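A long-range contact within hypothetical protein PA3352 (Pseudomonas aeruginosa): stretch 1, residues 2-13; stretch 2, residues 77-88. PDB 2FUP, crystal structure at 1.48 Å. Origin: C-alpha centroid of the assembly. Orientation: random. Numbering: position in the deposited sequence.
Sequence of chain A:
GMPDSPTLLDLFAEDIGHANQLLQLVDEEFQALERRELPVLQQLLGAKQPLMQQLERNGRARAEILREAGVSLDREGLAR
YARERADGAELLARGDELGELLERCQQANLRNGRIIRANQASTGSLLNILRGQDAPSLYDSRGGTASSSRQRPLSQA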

# COMPACT_ATOMS: atom_id res chain seq x y z
N MSE A 2 -21.03 19.32 4.16
CA MSE A 2 -19.97 20.37 4.00
C MSE A 2 -18.59 19.75 3.77
O MSE A 2 -17.93 20.09 2.79
CB MSE A 2 -19.92 21.35 5.20
CG MSE A 2 -19.36 22.72 4.86
N PRO A 3 -18.14 18.83 4.65
CA PRO A 3 -16.77 18.28 4.45
C PRO A 3 -16.56 17.75 3.04
O PRO A 3 -17.31 16.85 2.63
CB PRO A 3 -16.69 17.14 5.47
CG PRO A 3 -17.63 17.57 6.58
CD PRO A 3 -18.79 18.27 5.86
N ASP A 4 -15.61 18.36 2.29
CA ASP A 4 -15.23 17.86 0.96
C ASP A 4 -13.75 18.05 0.60
O ASP A 4 -13.41 18.22 -0.57
CB ASP A 4 -16.10 18.43 -0.14
CG ASP A 4 -15.93 19.91 -0.29
OD1 ASP A 4 -15.21 20.52 0.58
OD2 ASP A 4 -16.54 20.46 -1.26
N SER A 5 -12.87 18.00 1.58
CA SER A 5 -11.45 18.02 1.28
C SER A 5 -11.00 16.81 0.52
O SER A 5 -11.37 15.68 0.87
CB SER A 5 -10.69 18.05 2.61
OG SER A 5 -9.31 17.97 2.30
N PRO A 6 -10.17 17.04 -0.51
CA PRO A 6 -9.72 15.93 -1.34
C PRO A 6 -8.62 15.10 -0.71
O PRO A 6 -8.21 14.09 -1.33
CB PRO A 6 -9.20 16.65 -2.56
CG PRO A 6 -8.78 17.98 -2.04
CD PRO A 6 -9.78 18.33 -1.08
N THR A 7 -8.16 15.47 0.49
CA THR A 7 -6.90 14.83 0.96
C THR A 7 -6.94 13.34 1.10
O THR A 7 -6.07 12.63 0.65
CB THR A 7 -6.45 15.45 2.25
OG1 THR A 7 -6.45 16.87 2.11
CG2 THR A 7 -5.08 14.99 2.67
N LEU A 8 -7.96 12.80 1.76
CA LEU A 8 -8.00 11.38 1.99
C LEU A 8 -8.09 10.61 0.69
O LEU A 8 -7.38 9.58 0.51
CB LEU A 8 -9.13 10.95 2.93
CG LEU A 8 -9.13 9.54 3.45
CD1 LEU A 8 -7.87 9.25 4.22
CD2 LEU A 8 -10.28 9.24 4.36
N LEU A 9 -8.95 11.06 -0.21
CA LEU A 9 -9.08 10.38 -1.47
C LEU A 9 -7.78 10.44 -2.26
O LEU A 9 -7.40 9.47 -2.90
CB LEU A 9 -10.27 10.92 -2.25
CG LEU A 9 -10.60 10.18 -3.56
CD1 LEU A 9 -10.96 8.72 -3.35
CD2 LEU A 9 -11.83 10.91 -4.20
N ASP A 10 -7.07 11.55 -2.18
CA ASP A 10 -5.78 11.70 -2.89
C ASP A 10 -4.79 10.71 -2.32
O ASP A 10 -4.03 10.08 -3.07
CB ASP A 10 -5.25 13.11 -2.75
CG ASP A 10 -4.05 13.35 -3.58
OD1 ASP A 10 -4.14 13.29 -4.81
OD2 ASP A 10 -3.01 13.73 -3.00
N LEU A 11 -4.79 10.54 -1.00
CA LEU A 11 -3.86 9.56 -0.40
C LEU A 11 -4.15 8.15 -0.85
O LEU A 11 -3.25 7.36 -1.11
CB LEU A 11 -3.93 9.67 1.12
CG LEU A 11 -3.36 10.94 1.72
CD1 LEU A 11 -3.80 11.15 3.14
CD2 LEU A 11 -1.89 10.98 1.66
N PHE A 12 -5.41 7.80 -0.92
CA PHE A 12 -5.75 6.49 -1.44
C PHE A 12 -5.32 6.36 -2.88
O PHE A 12 -4.79 5.30 -3.25
CB PHE A 12 -7.25 6.21 -1.35
CG PHE A 12 -7.70 5.73 -0.01
CD1 PHE A 12 -7.25 4.55 0.55
CD2 PHE A 12 -8.63 6.45 0.74
CE1 PHE A 12 -7.66 4.12 1.78
CE2 PHE A 12 -9.04 6.00 2.03
CZ PHE A 12 -8.56 4.81 2.54
N ALA A 13 -5.59 7.36 -3.71
CA ALA A 13 -5.21 7.29 -5.14
C ALA A 13 -3.70 7.12 -5.27
O ALA A 13 -3.22 6.30 -6.04
CB ALA A 13 -5.67 8.56 -5.89
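Stretch 2, residues 77-88: GLARYARERADG

Stretch 2 enters in a helix that begins before G77 and then passes through two type I turns, A82 to R85 and R85 to G88. Its helix axis makes 135° with that of helix 7-13, N-to-C directions compared, so the two run obliquely antiparallel. Their closest approach, 13.1 Å, is too wide for backbone contact, and side chains bridge the gap. The backbones come nearest beyond the helix of stretch 2, where the CA atoms of D4 and R85 lie 6.6 Å apart.

Between the helices the contact is apolar. L78 and Y81 both point their CA-to-CB bonds toward stretch 1, and both have chi1 t. L78 adds chi2 p (57°), which places CD1 3.8 Å from L8 CD2 and CD2 3.9 Å from F12 CZ; L78 CD1 also lies 4.1 Å from F12 CE2, so L78 packs against both residues. L8, itself t,p, also sets CD2 3.6 Å from Y81 CE2, approaching the tyrosine ring obliquely.

R85 leaves its backbone sideways, yet its end reaches stretch 1. With chi1 m, chi2 t, chi3 p and chi4 90°, the guanidinium is turned so that P3 O lies over one face and S5 O near its plane at the edge. NH2 donates to S5 O at 2.9 Å, but the N-H...O angle of 123° marks this bond as weak. The better-aligned bonds go to D87: R85 NE to D87 OD1 at 2.8 Å (164°) and R85 NH2 to D87 OD2 at 3.0 Å (166°), a two-pronged salt bridge that holds the guanidinium in place. D87, chi1 p and chi2 5°, also packs CB 4.1 Å from L9 CD2.

Water completes the polar side. One molecule donates to S5 O (2.9 Å) and D87 OD2 (2.8 Å) and accepts from L9 N (2.9 Å); another links S5 O, L8 N and Y81 OH, each at 3.0 Å.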

# COMPACT_ATOMS: atom_id res chain seq x y z
N GLY A 77 -14.79 2.56 10.41
CA GLY A 77 -14.44 3.96 10.63
C GLY A 77 -14.42 4.75 9.35
O GLY A 77 -14.98 5.87 9.25
N LEU A 78 -13.78 4.17 8.32
CA LEU A 78 -13.80 4.84 7.00
C LEU A 78 -15.23 5.03 6.55
O LEU A 78 -15.54 6.08 5.98
CB LEU A 78 -13.02 4.00 5.98
CG LEU A 78 -12.87 4.56 4.59
CD1 LEU A 78 -12.17 5.96 4.62
CD2 LEU A 78 -12.11 3.62 3.70
N ALA A 79 -16.05 4.00 6.69
CA ALA A 79 -17.46 4.15 6.28
C ALA A 79 -18.20 5.22 7.01
O ALA A 79 -19.04 5.97 6.44
CB ALA A 79 -18.17 2.83 6.40
N ARG A 80 -17.92 5.38 8.29
CA ARG A 80 -18.50 6.48 9.05
C ARG A 80 -18.03 7.85 8.55
O ARG A 80 -18.79 8.79 8.40
CB ARG A 80 -18.20 6.34 10.54
CG ARG A 80 -18.73 7.50 11.39
CD ARG A 80 -20.25 7.55 11.40
NE ARG A 80 -20.75 8.89 11.71
CZ ARG A 80 -21.08 9.82 10.81
NH1 ARG A 80 -21.00 9.58 9.51
NH2 ARG A 80 -21.52 11.00 11.23
N TYR A 81 -16.73 7.93 8.31
CA TYR A 81 -16.18 9.15 7.73
C TYR A 81 -16.85 9.49 6.39
O TYR A 81 -17.11 10.66 6.10
CB TYR A 81 -14.68 8.95 7.52
CG TYR A 81 -13.92 10.13 7.00
CD1 TYR A 81 -13.39 11.05 7.86
CD2 TYR A 81 -13.71 10.30 5.65
CE1 TYR A 81 -12.67 12.13 7.38
CE2 TYR A 81 -13.02 11.36 5.14
CZ TYR A 81 -12.48 12.28 6.01
OH TYR A 81 -11.74 13.37 5.55
N ALA A 82 -17.04 8.47 5.58
CA ALA A 82 -17.55 8.61 4.22
C ALA A 82 -19.04 8.91 4.11
O ALA A 82 -19.51 9.35 3.04
CB ALA A 82 -17.26 7.31 3.50
N ARG A 83 -19.77 8.57 5.16
CA ARG A 83 -21.23 8.44 5.09
C ARG A 83 -21.91 9.64 4.44
O ARG A 83 -22.80 9.43 3.60
CB ARG A 83 -21.77 8.18 6.51
CG ARG A 83 -23.29 8.08 6.68
CD ARG A 83 -23.67 8.23 8.19
NE ARG A 83 -23.05 7.20 9.02
N GLU A 84 -21.57 10.83 4.86
CA GLU A 84 -22.24 12.03 4.32
C GLU A 84 -21.40 12.78 3.27
O GLU A 84 -21.69 13.95 2.94
CB GLU A 84 -22.59 12.96 5.46
CG GLU A 84 -23.50 12.32 6.50
CD GLU A 84 -24.93 12.14 5.99
N ARG A 85 -20.34 12.15 2.76
CA ARG A 85 -19.46 12.82 1.80
C ARG A 85 -19.81 12.41 0.38
O ARG A 85 -20.08 11.24 0.10
CB ARG A 85 -18.00 12.41 2.03
CG ARG A 85 -17.44 12.75 3.39
CD ARG A 85 -16.01 12.27 3.52
NE ARG A 85 -15.16 12.93 2.52
CZ ARG A 85 -14.50 14.07 2.66
NH1 ARG A 85 -14.47 14.72 3.82
NH2 ARG A 85 -13.89 14.55 1.60
N ALA A 86 -19.79 13.40 -0.52
CA ALA A 86 -20.01 13.15 -1.92
C ALA A 86 -18.97 12.18 -2.47
O ALA A 86 -19.32 11.41 -3.36
CB ALA A 86 -19.98 14.47 -2.71
N ASP A 87 -17.76 12.18 -1.92
CA ASP A 87 -16.71 11.34 -2.41
C ASP A 87 -16.70 10.00 -1.64
O ASP A 87 -15.79 9.19 -1.81
CB ASP A 87 -15.31 11.98 -2.37
CG ASP A 87 -14.76 12.17 -0.97
OD1 ASP A 87 -15.41 11.72 -0.01
OD2 ASP A 87 -13.64 12.82 -0.85
N GLY A 88 -17.71 9.74 -0.82
CA GLY A 88 -17.67 8.61 0.11
C GLY A 88 -17.62 7.24 -0.57
O GLY A 88 -16.88 6.34 -0.11
O HOH W 1 -19.44 15.72 4.05
O HOH W 2 -11.16 12.82 0.44
O HOH W 3 -10.12 14.30 3.22
O HOH W 4 -13.22 17.21 4.58